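PDB 3OM8: probable hydrolase from Pseudomonas aeruginosa, which probably hydrolyses an ester or lactone bond, as an alpha/beta-hydrolase relative of 3-oxoadipate enol-lactonases. Local coordinates for residues 98-103 and 245-250. Residues are numbered along the deposited sequence; the frame is centred on the assembly and turned at random.
Sequences LGLSLG and VHLSNV. With EDO (1,2-ethanediol), chain F.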
loop_
_atom_site.group_PDB
_atom_site.type_symbol
_atom_site.label_atom_id
_atom_site.label_comp_id
_atom_site.label_asym_id
_atom_site.label_seq_id
_atom_site.Cartn_x
_atom_site.Cartn_y
_atom_site.Cartn_z
ATOM N N LEU B 98 -0.631 4.420 19.292
ATOM C CA LEU B 98 -0.868 3.328 18.353
ATOM C C LEU B 98 -2.121 2.543 18.755
ATOM O O LEU B 98 -2.170 1.957 19.841
ATOM C CB LEU B 98 0.338 2.390 18.304
ATOM C CG LEU B 98 0.136 0.994 17.712
ATOM C CD1 LEU B 98 -0.630 1.041 16.407
ATOM C CD2 LEU B 98 1.489 0.344 17.498
ATOM N N GLY B 99 -3.120 2.520 17.877
ATOM C CA GLY B 99 -4.362 1.814 18.151
ATOM C C GLY B 99 -4.681 0.838 17.040
ATOM O O GLY B 99 -4.585 1.182 15.864
ATOM N N LEU B 100 -5.040 -0.387 17.410
ATOM C CA LEU B 100 -5.426 -1.393 16.432
ATOM C C LEU B 100 -6.941 -1.635 16.468
ATOM O O LEU B 100 -7.520 -1.851 17.534
ATOM C CB LEU B 100 -4.660 -2.697 16.663
ATOM C CG LEU B 100 -4.819 -3.787 15.596
ATOM C CD1 LEU B 100 -3.468 -4.401 15.245
ATOM C CD2 LEU B 100 -5.771 -4.855 16.055
ATOM N N SER B 101 -7.576 -1.582 15.301
ATOM C CA SER B 101 -9.022 -1.745 15.196
ATOM C C SER B 101 -9.787 -0.709 16.040
ATOM O O SER B 101 -9.666 0.497 15.793
ATOM C CB SER B 101 -9.431 -3.171 15.563
ATOM O OG SER B 101 -10.588 -3.542 14.847
ATOM N N LEU B 102 -10.573 -1.166 17.022
ATOM C CA LEU B 102 -11.281 -0.228 17.903
ATOM C C LEU B 102 -10.304 0.810 18.462
ATOM O O LEU B 102 -10.590 2.009 18.455
ATOM C CB LEU B 102 -12.015 -0.950 19.050
ATOM C CG LEU B 102 -12.719 -0.052 20.088
ATOM C CD1 LEU B 102 -13.752 0.882 19.443
ATOM C CD2 LEU B 102 -13.373 -0.868 21.208
ATOM N N GLY B 103 -9.142 0.350 18.918
ATOM C CA GLY B 103 -8.097 1.258 19.372
ATOM C C GLY B 103 -7.764 2.310 18.316
ATOM O O GLY B 103 -7.437 3.456 18.635
ATOM N N VAL B 245 -4.554 -10.641 7.644
ATOM C CA VAL B 245 -5.996 -10.571 7.864
ATOM C C VAL B 245 -6.340 -9.402 8.794
ATOM O O VAL B 245 -6.516 -8.289 8.320
ATOM C CB VAL B 245 -6.552 -11.895 8.393
ATOM C CG1 VAL B 245 -8.071 -11.830 8.485
ATOM C CG2 VAL B 245 -6.118 -13.041 7.477
ATOM N N HIS B 246 -6.418 -9.618 10.105
ATOM C CA HIS B 246 -6.829 -8.506 10.977
ATOM C C HIS B 246 -5.869 -8.113 12.108
ATOM O O HIS B 246 -5.773 -6.938 12.454
ATOM C CB HIS B 246 -8.249 -8.709 11.528
ATOM C CG HIS B 246 -8.765 -7.537 12.308
ATOM N ND1 HIS B 246 -8.988 -6.302 11.737
ATOM C CD2 HIS B 246 -9.108 -7.414 13.614
ATOM C CE1 HIS B 246 -9.436 -5.466 12.657
ATOM N NE2 HIS B 246 -9.520 -6.117 13.805
ATOM N N LEU B 247 -5.178 -9.080 12.696
ATOM C CA LEU B 247 -4.214 -8.764 13.743
ATOM C C LEU B 247 -2.813 -8.824 13.140
ATOM O O LEU B 247 -2.057 -9.774 13.362
ATOM C CB LEU B 247 -4.342 -9.726 14.922
ATOM C CG LEU B 247 -5.691 -9.774 15.663
ATOM C CD1 LEU B 247 -5.803 -11.053 16.444
ATOM C CD2 LEU B 247 -5.882 -8.580 16.580
ATOM N N SER B 248 -2.467 -7.797 12.375
ATOM C CA SER B 248 -1.246 -7.850 11.566
ATOM C C SER B 248 0.026 -7.874 12.417
ATOM O O SER B 248 1.029 -8.434 11.998
ATOM C CB SER B 248 -1.235 -6.735 10.522
ATOM O OG SER B 248 -1.396 -5.465 11.120
ATOM N N ASN B 249 -0.028 -7.321 13.630
ATOM C CA ASN B 249 1.106 -7.423 14.550
ATOM C C ASN B 249 1.370 -8.865 14.950
ATOM O O ASN B 249 2.500 -9.234 15.269
ATOM C CB ASN B 249 0.906 -6.567 15.801
ATOM C CG ASN B 249 -0.231 -7.082 16.706
ATOM O OD1 ASN B 249 -1.365 -7.262 16.263
ATOM N ND2 ASN B 249 0.079 -7.297 17.977
ATOM N N VAL B 250 0.326 -9.684 14.931
ATOM C CA VAL B 250 0.463 -11.095 15.279
ATOM C C VAL B 250 1.051 -11.895 14.105
ATOM O O VAL B 250 1.943 -12.732 14.278
ATOM C CB VAL B 250 -0.908 -11.688 15.712
ATOM C CG1 VAL B 250 -0.820 -13.202 15.936
ATOM C CG2 VAL B 250 -1.415 -10.967 16.955
HETATM C C1 EDO F . -13.911 -2.610 15.713
HETATM O O1 EDO F . -14.424 -3.425 14.644
HETATM C C2 EDO F . -13.550 -3.484 16.918
HETATM O O2 EDO F . -12.134 -3.694 17.124
#
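Ser101 OG meets the edge of the His246 ring, and the histidine is worth following from its root to its tip. With CG anti to the backbone N (chi1 -174°), CB carries the imidazole out towards the turn at Ser101. ND1 is hydrogen-bonded to Asp219; CE1, next to it in the ring, lies 3.1 Å from Ser101 OG, and NE2 beyond reaches that same OG at 3.0 Å. The serine oxygen sits in the ring plane, yet the N-H...O angle is only 122°, a weak hydrogen bond; Trp160 meets the ring as well. Ser101 OG has a second partner, O2 of a 1,2-ethanediol probably left from crystallisation, at 2.8 Å. The backbone N of Leu102 also donates to this O2 (3.0 Å), and the diol is hydrogen-bonded to Ile36 N too. Beside this polar pair Leu100 divides its two methyls, CD2 resting on Leu247 CD2 at 3.8 Å and CD1 against the buried OD1 of Asn249, the ND2 of which is hydrogen-bonded to Gln46. Ser101, with its positive phi of 58°, stands between strand 95-100 and helix 102-113 in a Gly-X-Ser-X-Gly sequence, consistent with the nucleophile elbow and Ser-His-Asp catalytic triad of alpha/beta hydrolases.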